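Local coordinates for protein activated BY transcription factor SSRB (Salmonella enterica, PDB 2WNW) that is a glycosyl hydrolase family 30 protein with a TIM-barrel domain and a beta-sandwich domain, and is named for its activation by the transcription factor SsrB, at residues K68-S73 with D359-N364; G304-H309 with L347-I352; E165-W170 with T214-Q219. All blocks are in the same frame, centred on the assembly; numbering follows the deposited sequence.

Contact 1 (K68-S73 with D359-N364)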
# COMPACT_ATOMS: atom_id res chain seq x y z
N LYS A 68 2.69 -38.02 -16.66
CA LYS A 68 3.56 -37.71 -15.53
C LYS A 68 4.70 -36.81 -15.98
O LYS A 68 5.04 -35.83 -15.31
CB LYS A 68 4.14 -38.99 -14.91
CG LYS A 68 3.14 -39.87 -14.17
CD LYS A 68 3.85 -41.02 -13.47
CE LYS A 68 2.87 -41.92 -12.73
NZ LYS A 68 3.56 -43.04 -12.02
N ALA A 69 5.30 -37.15 -17.12
CA ALA A 69 6.41 -36.38 -17.66
C ALA A 69 5.98 -34.96 -18.01
O ALA A 69 6.68 -33.99 -17.69
CB ALA A 69 6.97 -37.08 -18.90
N GLN A 70 4.84 -34.83 -18.69
CA GLN A 70 4.33 -33.51 -19.07
C GLN A 70 4.04 -32.68 -17.82
O GLN A 70 4.41 -31.50 -17.75
CB GLN A 70 3.04 -33.66 -19.89
CG GLN A 70 2.22 -32.37 -19.98
CD GLN A 70 0.91 -32.55 -20.72
OE1 GLN A 70 0.17 -33.51 -20.48
NE2 GLN A 70 0.60 -31.61 -21.61
N PHE A 71 3.38 -33.29 -16.84
CA PHE A 71 3.04 -32.62 -15.59
C PHE A 71 4.28 -32.06 -14.90
O PHE A 71 4.32 -30.88 -14.54
CB PHE A 71 2.32 -33.58 -14.65
CG PHE A 71 2.09 -33.02 -13.27
CD1 PHE A 71 1.12 -32.05 -13.06
CD2 PHE A 71 2.87 -33.44 -12.20
CE1 PHE A 71 0.92 -31.50 -11.79
CE2 PHE A 71 2.69 -32.89 -10.92
CZ PHE A 71 1.71 -31.92 -10.72
N LEU A 72 5.28 -32.91 -14.70
CA LEU A 72 6.51 -32.48 -14.03
C LEU A 72 7.28 -31.39 -14.78
O LEU A 72 7.84 -30.50 -14.15
CB LEU A 72 7.42 -33.69 -13.79
CG LEU A 72 6.89 -34.73 -12.80
CD1 LEU A 72 7.87 -35.89 -12.71
CD2 LEU A 72 6.71 -34.09 -11.42
N SER A 73 7.31 -31.47 -16.11
CA SER A 73 8.02 -30.46 -16.89
C SER A 73 7.33 -29.10 -16.79
O SER A 73 7.98 -28.06 -16.68
CB SER A 73 8.08 -30.87 -18.37
OG SER A 73 8.79 -32.09 -18.52
N ASP A 359 -7.37 -39.57 -19.16
CA ASP A 359 -5.95 -39.23 -19.08
C ASP A 359 -5.72 -37.84 -19.66
O ASP A 359 -4.84 -37.64 -20.50
CB ASP A 359 -5.12 -40.28 -19.82
CG ASP A 359 -3.62 -40.04 -19.69
OD1 ASP A 359 -3.17 -39.62 -18.60
OD2 ASP A 359 -2.89 -40.28 -20.68
N VAL A 360 -6.53 -36.88 -19.20
CA VAL A 360 -6.44 -35.50 -19.66
C VAL A 360 -6.01 -34.55 -18.55
O VAL A 360 -6.59 -34.53 -17.46
CB VAL A 360 -7.80 -35.02 -20.22
CG1 VAL A 360 -7.72 -33.54 -20.58
CG2 VAL A 360 -8.18 -35.84 -21.44
N LEU A 361 -4.98 -33.76 -18.85
CA LEU A 361 -4.42 -32.77 -17.92
C LEU A 361 -5.04 -31.42 -18.26
O LEU A 361 -5.15 -31.06 -19.43
CB LEU A 361 -2.90 -32.72 -18.11
CG LEU A 361 -2.01 -32.18 -16.99
CD1 LEU A 361 -2.21 -33.02 -15.74
CD2 LEU A 361 -0.55 -32.23 -17.42
N ARG A 362 -5.44 -30.66 -17.24
CA ARG A 362 -6.07 -29.36 -17.45
C ARG A 362 -5.41 -28.24 -16.63
O ARG A 362 -5.19 -28.39 -15.43
CB ARG A 362 -7.55 -29.45 -17.07
CG ARG A 362 -8.27 -28.13 -16.92
CD ARG A 362 -9.26 -28.19 -15.76
NE ARG A 362 -10.13 -29.36 -15.85
CZ ARG A 362 -10.88 -29.82 -14.85
NH1 ARG A 362 -10.87 -29.20 -13.68
NH2 ARG A 362 -11.65 -30.88 -15.02
N ARG A 363 -5.10 -27.13 -17.30
CA ARG A 363 -4.48 -25.99 -16.63
C ARG A 363 -5.49 -24.86 -16.46
O ARG A 363 -6.01 -24.32 -17.44
CB ARG A 363 -3.29 -25.48 -17.44
CG ARG A 363 -2.02 -26.30 -17.28
CD ARG A 363 -0.93 -25.81 -18.20
NE ARG A 363 -1.25 -26.07 -19.60
CZ ARG A 363 -0.53 -25.64 -20.63
NH1 ARG A 363 0.56 -24.91 -20.41
NH2 ARG A 363 -0.89 -25.93 -21.87
N ASN A 364 -5.78 -24.52 -15.21
CA ASN A 364 -6.73 -23.45 -14.91
C ASN A 364 -6.07 -22.08 -15.03
O ASN A 364 -4.85 -21.97 -15.13
CB ASN A 364 -7.30 -23.65 -13.50
CG ASN A 364 -8.19 -24.88 -13.42
OD1 ASN A 364 -9.14 -25.02 -14.19
ND2 ASN A 364 -7.88 -25.78 -12.48

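Contact 2 (G304-H309 with L347-I352). With PO4 (phosphate ion), chain D.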
# COMPACT_ATOMS: atom_id res chain seq x y z
N GLY A 304 -18.13 -16.73 -14.51
CA GLY A 304 -17.01 -15.92 -14.07
C GLY A 304 -16.01 -16.56 -13.12
O GLY A 304 -15.08 -15.89 -12.68
N SER A 305 -16.18 -17.83 -12.80
CA SER A 305 -15.27 -18.50 -11.86
C SER A 305 -13.79 -18.41 -12.22
O SER A 305 -12.97 -18.02 -11.37
CB SER A 305 -15.67 -19.96 -11.68
OG SER A 305 -15.70 -20.66 -12.91
N GLN A 306 -13.41 -18.75 -13.45
CA GLN A 306 -12.01 -18.69 -13.82
C GLN A 306 -11.41 -17.29 -13.70
O GLN A 306 -10.28 -17.13 -13.23
CB GLN A 306 -11.79 -19.24 -15.23
CG GLN A 306 -11.91 -20.76 -15.31
CD GLN A 306 -11.04 -21.45 -14.27
OE1 GLN A 306 -11.54 -22.18 -13.40
NE2 GLN A 306 -9.73 -21.23 -14.35
N ILE A 307 -12.16 -16.27 -14.11
CA ILE A 307 -11.67 -14.90 -14.03
C ILE A 307 -11.51 -14.49 -12.56
O ILE A 307 -10.54 -13.81 -12.22
CB ILE A 307 -12.63 -13.91 -14.74
CG1 ILE A 307 -12.35 -13.93 -16.25
CG2 ILE A 307 -12.45 -12.50 -14.19
CD1 ILE A 307 -10.95 -13.43 -16.63
N ARG A 308 -12.45 -14.90 -11.71
CA ARG A 308 -12.37 -14.57 -10.29
C ARG A 308 -11.15 -15.22 -9.65
O ARG A 308 -10.49 -14.62 -8.80
CB ARG A 308 -13.62 -15.03 -9.53
CG ARG A 308 -14.90 -14.25 -9.82
CD ARG A 308 -15.88 -14.42 -8.66
NE ARG A 308 -16.13 -15.82 -8.35
CZ ARG A 308 -16.94 -16.60 -9.05
NH1 ARG A 308 -17.60 -16.11 -10.09
NH2 ARG A 308 -17.11 -17.88 -8.73
N HIS A 309 -10.86 -16.46 -10.04
CA HIS A 309 -9.71 -17.18 -9.50
C HIS A 309 -8.42 -16.52 -9.96
O HIS A 309 -7.45 -16.42 -9.21
CB HIS A 309 -9.77 -18.64 -9.93
CG HIS A 309 -10.97 -19.37 -9.41
ND1 HIS A 309 -11.25 -20.68 -9.75
CD2 HIS A 309 -11.97 -18.98 -8.59
CE1 HIS A 309 -12.37 -21.05 -9.16
NE2 HIS A 309 -12.83 -20.04 -8.45
N LEU A 347 -13.38 -30.05 -1.03
CA LEU A 347 -12.88 -29.97 -2.40
C LEU A 347 -12.46 -28.55 -2.78
O LEU A 347 -13.15 -27.58 -2.46
CB LEU A 347 -13.94 -30.48 -3.37
CG LEU A 347 -14.51 -31.87 -3.08
CD1 LEU A 347 -15.63 -32.20 -4.05
CD2 LEU A 347 -13.39 -32.91 -3.17
N CYS A 348 -11.33 -28.44 -3.48
CA CYS A 348 -10.80 -27.14 -3.90
C CYS A 348 -10.21 -27.24 -5.30
O CYS A 348 -9.92 -28.32 -5.79
CB CYS A 348 -9.69 -26.67 -2.96
SG CYS A 348 -10.13 -26.45 -1.22
N GLU A 349 -10.01 -26.09 -5.94
CA GLU A 349 -9.40 -26.09 -7.26
C GLU A 349 -7.88 -26.10 -7.05
O GLU A 349 -7.39 -25.72 -5.99
CB GLU A 349 -9.80 -24.82 -8.03
CG GLU A 349 -9.38 -24.83 -9.49
CD GLU A 349 -9.68 -23.51 -10.18
OE1 GLU A 349 -8.91 -22.54 -9.99
OE2 GLU A 349 -10.69 -23.44 -10.91
N ALA A 350 -7.15 -26.58 -8.06
CA ALA A 350 -5.69 -26.59 -8.04
C ALA A 350 -5.33 -26.07 -9.42
O ALA A 350 -6.08 -26.28 -10.38
CB ALA A 350 -5.15 -28.02 -7.84
N PRO A 351 -4.19 -25.36 -9.56
CA PRO A 351 -3.81 -24.83 -10.87
C PRO A 351 -3.83 -25.86 -11.99
O PRO A 351 -4.08 -25.52 -13.15
CB PRO A 351 -2.43 -24.23 -10.62
CG PRO A 351 -2.55 -23.75 -9.19
CD PRO A 351 -3.24 -24.93 -8.52
N ILE A 352 -3.55 -27.11 -11.64
CA ILE A 352 -3.59 -28.18 -12.63
C ILE A 352 -4.45 -29.29 -12.06
O ILE A 352 -4.32 -29.68 -10.90
CB ILE A 352 -2.18 -28.74 -12.95
CG1 ILE A 352 -1.35 -27.68 -13.66
CG2 ILE A 352 -2.31 -29.98 -13.85
CD1 ILE A 352 0.01 -28.17 -14.14
P PO4 D . -20.14 -14.74 -12.30
O1 PO4 D . -20.80 -15.94 -12.85
O2 PO4 D . -19.89 -13.77 -13.37
O3 PO4 D . -21.02 -14.14 -11.26
O4 PO4 D . -18.88 -15.13 -11.69

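Contact 3 (E165-W170 with T214-Q219)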
# COMPACT_ATOMS: atom_id res chain seq x y z
N GLU A 165 3.09 -33.47 28.05
CA GLU A 165 4.06 -34.54 28.24
C GLU A 165 4.46 -35.22 26.93
O GLU A 165 5.26 -36.16 26.94
CB GLU A 165 3.52 -35.59 29.23
CG GLU A 165 2.26 -36.33 28.81
CD GLU A 165 0.98 -35.59 29.17
OE1 GLU A 165 -0.09 -36.24 29.17
OE2 GLU A 165 1.02 -34.37 29.46
N CYS A 166 3.91 -34.75 25.81
CA CYS A 166 4.24 -35.31 24.50
C CYS A 166 5.02 -34.36 23.61
O CYS A 166 5.24 -34.65 22.43
CB CYS A 166 2.97 -35.75 23.78
SG CYS A 166 2.10 -37.13 24.57
N TYR A 167 5.45 -33.22 24.15
CA TYR A 167 6.20 -32.26 23.34
C TYR A 167 7.49 -32.89 22.82
O TYR A 167 7.81 -32.79 21.64
CB TYR A 167 6.51 -31.00 24.15
CG TYR A 167 5.42 -29.94 24.07
CD1 TYR A 167 4.08 -30.28 24.27
CD2 TYR A 167 5.73 -28.61 23.83
CE1 TYR A 167 3.07 -29.31 24.22
CE2 TYR A 167 4.74 -27.63 23.78
CZ TYR A 167 3.41 -27.98 23.97
OH TYR A 167 2.43 -27.01 23.95
N ALA A 168 8.24 -33.53 23.71
CA ALA A 168 9.49 -34.17 23.31
C ALA A 168 9.25 -35.27 22.29
O ALA A 168 9.97 -35.38 21.29
CB ALA A 168 10.20 -34.73 24.54
N ASP A 169 8.23 -36.09 22.53
CA ASP A 169 7.92 -37.19 21.62
C ASP A 169 7.51 -36.72 20.23
O ASP A 169 7.88 -37.33 19.23
CB ASP A 169 6.82 -38.08 22.22
CG ASP A 169 7.25 -38.76 23.51
OD1 ASP A 169 8.38 -39.30 23.55
OD2 ASP A 169 6.46 -38.77 24.47
N TRP A 170 6.73 -35.64 20.16
CA TRP A 170 6.29 -35.12 18.86
C TRP A 170 7.50 -34.55 18.13
O TRP A 170 7.67 -34.76 16.93
CB TRP A 170 5.23 -34.03 19.07
CG TRP A 170 4.66 -33.41 17.80
CD1 TRP A 170 4.33 -32.10 17.61
CD2 TRP A 170 4.31 -34.09 16.57
NE1 TRP A 170 3.80 -31.91 16.36
CE2 TRP A 170 3.77 -33.11 15.70
CE3 TRP A 170 4.39 -35.41 16.13
CZ2 TRP A 170 3.32 -33.41 14.41
CZ3 TRP A 170 3.94 -35.72 14.84
CH2 TRP A 170 3.41 -34.72 14.00
N THR A 214 5.87 -21.23 20.16
CA THR A 214 7.25 -20.78 20.18
C THR A 214 8.12 -21.66 21.07
O THR A 214 9.28 -21.90 20.77
CB THR A 214 7.37 -19.29 20.61
OG1 THR A 214 6.74 -19.11 21.88
CG2 THR A 214 6.71 -18.39 19.58
N ALA A 215 7.56 -22.15 22.18
CA ALA A 215 8.34 -23.01 23.07
C ALA A 215 8.68 -24.30 22.33
O ALA A 215 9.79 -24.83 22.46
CB ALA A 215 7.54 -23.33 24.33
N PHE A 216 7.74 -24.81 21.54
CA PHE A 216 7.98 -26.04 20.80
C PHE A 216 9.10 -25.83 19.79
O PHE A 216 9.96 -26.69 19.61
CB PHE A 216 6.72 -26.50 20.07
CG PHE A 216 6.85 -27.86 19.45
CD1 PHE A 216 6.80 -29.01 20.24
CD2 PHE A 216 7.07 -28.00 18.08
CE1 PHE A 216 6.97 -30.28 19.67
CE2 PHE A 216 7.25 -29.26 17.51
CZ PHE A 216 7.19 -30.40 18.31
N ALA A 217 9.10 -24.68 19.13
CA ALA A 217 10.12 -24.38 18.13
C ALA A 217 11.51 -24.18 18.75
O ALA A 217 12.49 -24.78 18.31
CB ALA A 217 9.73 -23.12 17.35
N VAL A 218 11.57 -23.35 19.78
CA VAL A 218 12.84 -23.02 20.42
C VAL A 218 13.36 -24.00 21.47
O VAL A 218 14.56 -24.27 21.52
CB VAL A 218 12.77 -21.61 21.04
CG1 VAL A 218 14.07 -21.26 21.74
CG2 VAL A 218 12.46 -20.59 19.94
N GLN A 219 12.47 -24.52 22.30
CA GLN A 219 12.89 -25.44 23.35
C GLN A 219 12.98 -26.90 22.92
O GLN A 219 13.80 -27.65 23.45
CB GLN A 219 11.94 -25.33 24.55
CG GLN A 219 12.04 -24.02 25.30
CD GLN A 219 10.94 -23.85 26.31
OE1 GLN A 219 10.55 -24.81 26.98
NE2 GLN A 219 10.42 -22.64 26.44

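Contact 1 (K68-S73 with D359-N364)
The CD2 methyl of L361 meets Q70 and F71 where strand 360-363 passes helix 65-76. Its nearest approach is to the amide oxygen of Q70, with L361 CD2 and Q70 OE1 3.4 Å apart, while Q70 CG lies 3.8 Å from the same methyl, so the amide end and the aliphatic stem of the glutamine both lie against it. The two side chains approach from opposite directions. Q70 holds CG anti to its backbone N (chi1 163°) and continues extended to the amide, which carries OE1 far enough that it also comes within 4.0 Å of L361 CB.

Beside this pair, F71 contributes its root more than its ring tip. Its CA is 4.0 Å from L361 CD2 and its CB 4.2 Å from that same carbon. L361 CD1 stands obliquely to the phenyl ring, and the backbones are nearest at these residues, with F71 CA and L361 CA 7.8 Å apart.

Further out, I352 of the adjacent strand 352-355 touches both L361 and F71, and L126 of helix 124-133 and Y75 also pack on F71, the Y75 ring about perpendicular to the phenyl. At the start of the strand D359 and V360 form a G1 beta bulge, and the D359 carboxylate bonds to S64, just before helix 65-76, to T67 in its first turn, and to Y354.

No hydrogen bond crosses between 68-73 and 359-364. The 138 Å² buried here therefore rests on van der Waals packing of one leucine between a buried phenylalanine and an exposed glutamine, whose amide oxygen gains no polar partner from L361.

Contact 2 (G304-H309 with L347-I352)
The E349 carboxylate meets the ND1 edge of the H309 imidazole where helix 305-322 of the TIM barrel, which runs between the barrel strands 289-294 and 327-330, faces the loop that leads into strand 352-355.

Of the polar contacts, the hydrogen bond from H309 ND1 to E349 OE1 is weak: the atoms are 3.0 Å apart but the angle at the hydrogen is only 132°. The second carboxylate oxygen, OE2, lies in the imidazole plane at the ring edge, also 3.0 Å from H309 ND1, whereas OE1 approaches obliquely. Ring and carboxylate planes are turned 76° against each other, so the carboxylate stands nearly upright across the ring edge. E349 spans the gap with an extended chain, and its OE2 also lies near the amide of Q306, whose orientation in the model is doubtful. The other ring nitrogen, H309 NE2, bonds to E300 OE1.

The salt bridges of the first turn involve R308, which binds D302 and E300, so E300 OE1 serves both the arginine and the histidine. S305 CA lies over one face of the R308 guanidinium, toward its rim.

The first helical turn carries both residues by its backbone bonds. H309 N donates to S305 O at 2.9 Å, and that carbonyl oxygen also lies 3.0 Å above one face of the imidazole plane, displaced toward the rim. R308 N closes the first turn on G304 O, and the main chain of E349 is tied to V297.

The remaining contact is with a phosphate ion, probably from the crystallisation liquor. Its O4 is modelled implausibly close to R308, but O1 receives a weak hydrogen bond from G304 N, 3.2 Å away.

Contact 3 (E165-W170 with T214-Q219)
A backbone oxygen lies at the rim of an aromatic ring here: Y167 O is near the plane of the F216 phenyl, 3.3 Å from its CE1. The contact puts the partly negative carbonyl against the electropositive C-H edge, though no hydrogen bond joins 165-170 and 214-219. F216 reaches this spot by turning CG away from its backbone N (chi1 -172°), which projects the ring across the gap until it enters between the side chains of Y167 and W170.

On the tyrosine side the phenyl turns its edge toward the Y167 face in an offset edge-to-face pair, with planes at 75° and the Y167 and F216 ring centroids 5.8 Å apart. The closest side-chain atoms are Y167 CD2 and F216 CD1, separated by 3.8 Å, and CD2 lies in the phenyl plane. The tryptophan meets the same phenyl differently. Its CD1 comes within 3.4 Å of F216 CZ, a tight fit, while the five-membered ring of W170 and the F216 ring are inclined by 31° with centroids 5.2 Å apart.

The three residues form an aromatic cluster between helices 167-183 and 210-227, which follow the adjacent barrel strands 138-143 and 190-192 of the TIM barrel. All three are buried. Y167 and W170 both lie in the opening turn of the first helix, where C166 is at the N-cap and its carbonyl oxygen accepts from W170 N at 2.9 Å. The second helix widens into a pi-type turn at 216-219, directly where F216 leaves it.

Around this cluster, Y220 adds another edge-to-face ring to Y167, and R164 makes a cation-pi contact with it. F216 rests on A171 and I174 of the first helix, while P146 and Y208 pack against W170.

Contacts 1 and 2 adjoin, their centres 16 Å apart, and N364 joins them: its ND2 lies 2.8 Å from A350 O and its backbone N 2.8 Å from P351 O, both probable hydrogen bonds. Contact 3 is remote. Its centre is about 40 Å from that of contact 1 and about 38 Å from that of contact 2, on the opposite side of the chain's centre from contact 2; between nearest atoms the gaps are about 25 Å and about 22 Å. Along the chain, contacts 2 and 3 both fall inside the loop closed by contact 1, with contact 3 closing first. The phosphate ion lies beside G304 at the start of 304-309, away from the E349 contact.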